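Colicin-B (Escherichia coli, PDB 1RH1) kills closely related bacteria by forming a channel that depolarises the cytoplasmic membrane and dissipates cellular energy. Local coordinates at residues Ser372-Leu382 and Asp499-Ile510. Residues are numbered along the deposited sequence; the frame is centred on the assembly and turned at random.
Sequences SINKLMANPSL and DKFVDELNHKII
Lys375 NZ sits in the mouth of the Asp499 carboxylate, 2.9 Å from both OD1 and OD2, on the syn lone pair of each. The anti lone pair of Asp499 OD1 takes a hydrogen bond from Ser372 OG at 2.7 Å, giving this oxygen two donors and fixing the rotation of the carboxylate. Lys375 NZ also meets Asp503 OD1 at 3.1 Å, 24° out of the carboxylate plane; a bend at chi3 (-60°) brings NZ within reach of both acids, whose charges it probably offsets. Asn506 ND2 donates to the backbone Lys375 O at 3.0 Å, from above the carbonyl plane, linking side chain to main chain across the helices. Leu376 is a knob in the hole of Val502, Leu505, Asn506 and Ile510: its CB lies 3.7 Å from Val502 CG1, and CD1 approaches Ile510 CD1. Ile510 CD1 also lies 3.9 Å from Leu382 CG, where the second of two type I turns ends. Farther out, Arg364 lies against Asp499, while Leu382 packs on helix 479-495 and Leu505 on helix 342-357. The axes of helices 372-376 and 500-510 run nearly parallel (5°), and the contact packs the C-terminal helix against helix 366-376 within the helical bundle of the colicin pore-forming domain.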
ATOM      1  N   SER A 372     -35.408   9.604 -15.557  1.00 13.14           N
ATOM      2  CA  SER A 372     -35.673  10.280 -14.305  1.00 10.53           C
ATOM      3  C   SER A 372     -35.941  11.736 -14.515  1.00  9.12           C
ATOM      4  O   SER A 372     -36.998  12.192 -14.088  1.00 12.01           O
ATOM      5  CB  SER A 372     -34.530  10.196 -13.342  1.00  8.15           C
ATOM      6  OG  SER A 372     -34.650   8.975 -12.650  1.00  8.06           O
ATOM      7  N   ILE A 373     -35.073  12.482 -15.209  1.00  9.85           N
ATOM      8  CA  ILE A 373     -35.361  13.904 -15.309  1.00  7.01           C
ATOM      9  C   ILE A 373     -36.584  14.135 -16.187  1.00  9.28           C
ATOM     10  O   ILE A 373     -37.219  15.160 -15.995  1.00 10.60           O
ATOM     11  CB  ILE A 373     -34.136  14.744 -15.848  1.00  2.00           C
ATOM     12  CG1 ILE A 373     -33.970  14.591 -17.284  1.00  3.89           C
ATOM     13  CG2 ILE A 373     -32.842  14.297 -15.236  1.00  2.00           C
ATOM     14  CD1 ILE A 373     -34.371  15.963 -17.831  1.00  9.56           C
ATOM     15  N   ASN A 374     -36.972  13.223 -17.094  1.00  8.40           N
ATOM     16  CA  ASN A 374     -38.196  13.372 -17.871  1.00  9.72           C
ATOM     17  C   ASN A 374     -39.445  13.277 -17.008  1.00 11.28           C
ATOM     18  O   ASN A 374     -40.503  13.823 -17.347  1.00 11.83           O
ATOM     19  CB  ASN A 374     -38.355  12.303 -18.922  1.00 12.84           C
ATOM     20  CG  ASN A 374     -37.499  12.462 -20.158  1.00 18.07           C
ATOM     21  OD1 ASN A 374     -37.171  11.452 -20.781  1.00 26.07           O
ATOM     22  ND2 ASN A 374     -37.111  13.665 -20.577  1.00 17.43           N
ATOM     23  N   LYS A 375     -39.277  12.525 -15.909  1.00 12.59           N
ATOM     24  CA  LYS A 375     -40.290  12.310 -14.890  1.00 12.26           C
ATOM     25  C   LYS A 375     -40.458  13.583 -14.061  1.00 11.56           C
ATOM     26  O   LYS A 375     -41.566  13.943 -13.660  1.00 12.87           O
ATOM     27  CB  LYS A 375     -39.831  11.136 -14.025  1.00 12.94           C
ATOM     28  CG  LYS A 375     -40.680  10.788 -12.813  1.00 15.84           C
ATOM     29  CD  LYS A 375     -39.959   9.858 -11.829  1.00 19.89           C
ATOM     30  CE  LYS A 375     -39.517   8.493 -12.364  1.00 17.47           C
ATOM     31  NZ  LYS A 375     -39.356   7.532 -11.277  1.00 17.31           N
ATOM     32  N   LEU A 376     -39.343  14.282 -13.813  1.00  8.38           N
ATOM     33  CA  LEU A 376     -39.353  15.483 -13.009  1.00  8.08           C
ATOM     34  C   LEU A 376     -39.998  16.618 -13.760  1.00  2.66           C
ATOM     35  O   LEU A 376     -40.915  17.276 -13.277  1.00  7.28           O
ATOM     36  CB  LEU A 376     -37.939  15.848 -12.650  1.00  2.10           C
ATOM     37  CG  LEU A 376     -37.722  17.187 -12.018  1.00  2.00           C
ATOM     38  CD1 LEU A 376     -38.463  17.299 -10.707  1.00  3.15           C
ATOM     39  CD2 LEU A 376     -36.244  17.358 -11.835  1.00  5.30           C
ATOM     40  N   MET A 377     -39.479  16.817 -14.967  1.00  8.85           N
ATOM     41  CA  MET A 377     -39.907  17.873 -15.859  1.00  7.98           C
ATOM     42  C   MET A 377     -41.295  17.609 -16.413  1.00 11.65           C
ATOM     43  O   MET A 377     -41.859  18.441 -17.126  1.00 14.56           O
ATOM     44  CB  MET A 377     -38.898  17.984 -16.978  1.00  7.89           C
ATOM     45  CG  MET A 377     -38.048  19.245 -16.986  1.00  5.55           C
ATOM     46  SD  MET A 377     -37.123  19.638 -15.489  1.00  3.70           S
ATOM     47  CE  MET A 377     -37.265  21.380 -15.742  1.00  7.78           C
ATOM     48  N   ALA A 378     -41.852  16.438 -16.087  1.00 12.93           N
ATOM     49  CA  ALA A 378     -43.207  16.089 -16.459  1.00 11.78           C
ATOM     50  C   ALA A 378     -44.193  16.626 -15.446  1.00 13.57           C
ATOM     51  O   ALA A 378     -45.356  16.841 -15.792  1.00 16.89           O
ATOM     52  CB  ALA A 378     -43.400  14.584 -16.515  1.00 14.96           C
ATOM     53  N   ASN A 379     -43.740  16.829 -14.199  1.00 16.58           N
ATOM     54  CA  ASN A 379     -44.552  17.375 -13.121  1.00 17.17           C
ATOM     55  C   ASN A 379     -45.039  18.746 -13.587  1.00 17.63           C
ATOM     56  O   ASN A 379     -44.247  19.667 -13.802  1.00 19.71           O
ATOM     57  CB  ASN A 379     -43.695  17.492 -11.838  1.00 19.81           C
ATOM     58  CG  ASN A 379     -44.441  17.786 -10.532  1.00 20.86           C
ATOM     59  OD1 ASN A 379     -43.928  17.560  -9.435  1.00 23.35           O
ATOM     60  ND2 ASN A 379     -45.671  18.289 -10.550  1.00 21.30           N
ATOM     61  N   PRO A 380     -46.340  18.898 -13.831  1.00 15.43           N
ATOM     62  CA  PRO A 380     -46.941  20.134 -14.302  1.00 19.31           C
ATOM     63  C   PRO A 380     -46.907  21.304 -13.326  1.00 20.41           C
ATOM     64  O   PRO A 380     -47.088  22.445 -13.752  1.00 23.64           O
ATOM     65  CB  PRO A 380     -48.333  19.717 -14.687  1.00 19.02           C
ATOM     66  CG  PRO A 380     -48.642  18.662 -13.666  1.00 19.86           C
ATOM     67  CD  PRO A 380     -47.345  17.864 -13.655  1.00 16.72           C
ATOM     68  N   SER A 381     -46.705  21.082 -12.019  1.00 20.54           N
ATOM     69  CA  SER A 381     -46.530  22.191 -11.100  1.00 19.82           C
ATOM     70  C   SER A 381     -45.051  22.592 -10.963  1.00 19.81           C
ATOM     71  O   SER A 381     -44.673  23.274 -10.003  1.00 23.32           O
ATOM     72  CB  SER A 381     -47.123  21.798  -9.755  1.00 23.70           C
ATOM     73  OG  SER A 381     -46.362  20.815  -9.087  1.00 25.79           O
ATOM     74  N   LEU A 382     -44.215  22.137 -11.929  1.00 23.12           N
ATOM     75  CA  LEU A 382     -42.798  22.492 -12.093  1.00 20.52           C
ATOM     76  C   LEU A 382     -42.643  23.271 -13.415  1.00 19.43           C
ATOM     77  O   LEU A 382     -42.189  22.743 -14.448  1.00 22.05           O
ATOM     78  CB  LEU A 382     -41.895  21.238 -12.145  1.00 11.80           C
ATOM     79  CG  LEU A 382     -40.405  21.262 -11.686  1.00  9.08           C
ATOM     80  CD1 LEU A 382     -39.489  20.948 -12.841  1.00  7.50           C
ATOM     81  CD2 LEU A 382     -40.059  22.602 -11.092  1.00  2.26           C
ATOM     82  N   ASP A 499     -32.865   7.195  -8.526  1.00  8.25           N
ATOM     83  CA  ASP A 499     -34.190   7.659  -8.892  1.00 10.29           C
ATOM     84  C   ASP A 499     -34.940   8.045  -7.626  1.00 11.78           C
ATOM     85  O   ASP A 499     -35.912   8.797  -7.726  1.00 13.33           O
ATOM     86  CB  ASP A 499     -34.955   6.559  -9.654  1.00 12.23           C
ATOM     87  CG  ASP A 499     -36.353   6.952 -10.131  1.00 10.95           C
ATOM     88  OD1 ASP A 499     -36.479   7.760 -11.053  1.00  8.72           O
ATOM     89  OD2 ASP A 499     -37.325   6.444  -9.568  1.00 14.50           O
ATOM     90  N   LYS A 500     -34.516   7.558  -6.439  1.00 11.90           N
ATOM     91  CA  LYS A 500     -35.108   7.956  -5.162  1.00 16.02           C
ATOM     92  C   LYS A 500     -35.216   9.473  -5.131  1.00 12.24           C
ATOM     93  O   LYS A 500     -36.314  10.027  -5.084  1.00 14.41           O
ATOM     94  CB  LYS A 500     -34.268   7.588  -3.920  1.00 17.33           C
ATOM     95  CG  LYS A 500     -33.970   6.128  -3.586  1.00 24.94           C
ATOM     96  CD  LYS A 500     -35.201   5.212  -3.661  1.00 33.46           C
ATOM     97  CE  LYS A 500     -34.821   3.737  -3.450  1.00 35.91           C
ATOM     98  NZ  LYS A 500     -35.973   2.866  -3.624  1.00 36.13           N
ATOM     99  N   PHE A 501     -34.063  10.119  -5.332  1.00 12.27           N
ATOM    100  CA  PHE A 501     -33.911  11.563  -5.312  1.00  8.69           C
ATOM    101  C   PHE A 501     -34.879  12.311  -6.206  1.00 10.04           C
ATOM    102  O   PHE A 501     -35.358  13.370  -5.809  1.00  9.07           O
ATOM    103  CB  PHE A 501     -32.478  11.894  -5.699  1.00  4.63           C
ATOM    104  CG  PHE A 501     -31.427  11.266  -4.787  1.00  2.00           C
ATOM    105  CD1 PHE A 501     -31.704  10.994  -3.443  1.00  2.00           C
ATOM    106  CD2 PHE A 501     -30.163  10.981  -5.307  1.00  2.00           C
ATOM    107  CE1 PHE A 501     -30.715  10.440  -2.632  1.00  2.00           C
ATOM    108  CE2 PHE A 501     -29.185  10.428  -4.481  1.00  2.00           C
ATOM    109  CZ  PHE A 501     -29.455  10.155  -3.143  1.00  2.00           C
ATOM    110  N   VAL A 502     -35.234  11.780  -7.382  1.00  6.25           N
ATOM    111  CA  VAL A 502     -36.183  12.491  -8.221  1.00  8.17           C
ATOM    112  C   VAL A 502     -37.619  12.113  -7.868  1.00 12.85           C
ATOM    113  O   VAL A 502     -38.554  12.820  -8.249  1.00 16.90           O
ATOM    114  CB  VAL A 502     -35.827  12.202  -9.690  1.00  7.39           C
ATOM    115  CG1 VAL A 502     -36.746  12.889 -10.693  1.00  3.81           C
ATOM    116  CG2 VAL A 502     -34.457  12.809  -9.924  1.00  7.12           C
ATOM    117  N   ASP A 503     -37.864  11.020  -7.135  1.00 15.17           N
ATOM    118  CA  ASP A 503     -39.198  10.797  -6.606  1.00 16.32           C
ATOM    119  C   ASP A 503     -39.444  11.682  -5.388  1.00 17.24           C
ATOM    120  O   ASP A 503     -40.549  12.208  -5.309  1.00 18.83           O
ATOM    121  CB  ASP A 503     -39.370   9.333  -6.246  1.00 19.92           C
ATOM    122  CG  ASP A 503     -39.694   8.437  -7.446  1.00 27.25           C
ATOM    123  OD1 ASP A 503     -39.911   8.939  -8.555  1.00 30.01           O
ATOM    124  OD2 ASP A 503     -39.745   7.213  -7.271  1.00 32.62           O
ATOM    125  N   GLU A 504     -38.479  11.944  -4.470  1.00 19.75           N
ATOM    126  CA  GLU A 504     -38.656  12.823  -3.303  1.00 17.20           C
ATOM    127  C   GLU A 504     -39.056  14.232  -3.682  1.00 14.99           C
ATOM    128  O   GLU A 504     -39.863  14.854  -3.016  1.00 16.50           O
ATOM    129  CB  GLU A 504     -37.384  12.971  -2.473  1.00 19.67           C
ATOM    130  CG  GLU A 504     -37.217  12.090  -1.231  1.00 28.13           C
ATOM    131  CD  GLU A 504     -36.694  10.651  -1.396  1.00 31.95           C
ATOM    132  OE1 GLU A 504     -37.507   9.747  -1.645  1.00 32.31           O
ATOM    133  OE2 GLU A 504     -35.480  10.437  -1.237  1.00 30.41           O
ATOM    134  N   LEU A 505     -38.477  14.735  -4.767  1.00 14.75           N
ATOM    135  CA  LEU A 505     -38.739  16.048  -5.319  1.00 13.86           C
ATOM    136  C   LEU A 505     -40.186  16.200  -5.762  1.00 17.21           C
ATOM    137  O   LEU A 505     -40.917  17.020  -5.211  1.00 18.22           O
ATOM    138  CB  LEU A 505     -37.808  16.272  -6.502  1.00 15.05           C
ATOM    139  CG  LEU A 505     -36.628  17.239  -6.459  1.00 11.86           C
ATOM    140  CD1 LEU A 505     -36.444  17.812  -5.091  1.00  8.89           C
ATOM    141  CD2 LEU A 505     -35.380  16.494  -6.879  1.00 10.89           C
ATOM    142  N   ASN A 506     -40.620  15.413  -6.754  1.00 17.93           N
ATOM    143  CA  ASN A 506     -41.991  15.453  -7.241  1.00 19.30           C
ATOM    144  C   ASN A 506     -43.061  15.194  -6.193  1.00 19.58           C
ATOM    145  O   ASN A 506     -43.967  16.003  -6.013  1.00 21.40           O
ATOM    146  CB  ASN A 506     -42.191  14.434  -8.364  1.00 16.45           C
ATOM    147  CG  ASN A 506     -41.820  14.913  -9.755  1.00 20.70           C
ATOM    148  OD1 ASN A 506     -41.422  16.058  -9.976  1.00 20.02           O
ATOM    149  ND2 ASN A 506     -41.967  14.019 -10.732  1.00 20.26           N
ATOM    150  N   HIS A 507     -42.946  14.096  -5.453  1.00 21.45           N
ATOM    151  CA  HIS A 507     -44.002  13.670  -4.552  1.00 23.17           C
ATOM    152  C   HIS A 507     -44.048  14.390  -3.210  1.00 22.37           C
ATOM    153  O   HIS A 507     -45.138  14.588  -2.663  1.00 24.03           O
ATOM    154  CB  HIS A 507     -43.893  12.118  -4.353  1.00 30.60           C
ATOM    155  CG  HIS A 507     -44.358  11.211  -5.524  1.00 34.79           C
ATOM    156  ND1 HIS A 507     -45.330  11.402  -6.432  1.00 37.70           N
ATOM    157  CD2 HIS A 507     -43.815   9.967  -5.796  1.00 35.32           C
ATOM    158  CE1 HIS A 507     -45.380  10.341  -7.207  1.00 35.62           C
ATOM    159  NE2 HIS A 507     -44.468   9.477  -6.823  1.00 38.73           N
ATOM    160  N   LYS A 508     -42.918  14.828  -2.657  1.00 20.69           N
ATOM    161  CA  LYS A 508     -42.979  15.533  -1.393  1.00 18.09           C
ATOM    162  C   LYS A 508     -42.624  17.014  -1.440  1.00 21.59           C
ATOM    163  O   LYS A 508     -43.025  17.755  -0.537  1.00 22.98           O
ATOM    164  CB  LYS A 508     -42.066  14.883  -0.392  1.00 18.43           C
ATOM    165  CG  LYS A 508     -42.413  13.444  -0.080  1.00 23.54           C
ATOM    166  CD  LYS A 508     -41.508  12.925   1.055  1.00 32.55           C
ATOM    167  CE  LYS A 508     -39.985  13.063   0.815  1.00 32.56           C
ATOM    168  NZ  LYS A 508     -39.228  12.514   1.932  1.00 33.58           N
ATOM    169  N   ILE A 509     -41.911  17.499  -2.475  1.00 20.11           N
ATOM    170  CA  ILE A 509     -41.399  18.872  -2.476  1.00 16.99           C
ATOM    171  C   ILE A 509     -42.096  19.869  -3.385  1.00 16.85           C
ATOM    172  O   ILE A 509     -42.356  20.982  -2.934  1.00 19.71           O
ATOM    173  CB  ILE A 509     -39.861  18.855  -2.811  1.00 14.59           C
ATOM    174  CG1 ILE A 509     -39.106  17.953  -1.823  1.00 12.05           C
ATOM    175  CG2 ILE A 509     -39.313  20.276  -2.754  1.00 15.40           C
ATOM    176  CD1 ILE A 509     -37.578  18.083  -1.752  1.00 12.55           C
ATOM    177  N   ILE A 510     -42.378  19.530  -4.641  1.00 14.89           N
ATOM    178  CA  ILE A 510     -42.984  20.448  -5.598  1.00 13.44           C
ATOM    179  C   ILE A 510     -44.478  20.531  -5.363  1.00 18.92           C
ATOM    180  O   ILE A 510     -45.059  21.600  -5.146  1.00 19.58           O
ATOM    181  CB  ILE A 510     -42.665  19.937  -7.017  1.00 13.22           C
ATOM    182  CG1 ILE A 510     -41.172  19.967  -7.196  1.00  8.68           C
ATOM    183  CG2 ILE A 510     -43.313  20.797  -8.100  1.00 10.58           C
ATOM    184  CD1 ILE A 510     -40.744  19.110  -8.394  1.00 13.07           C
TER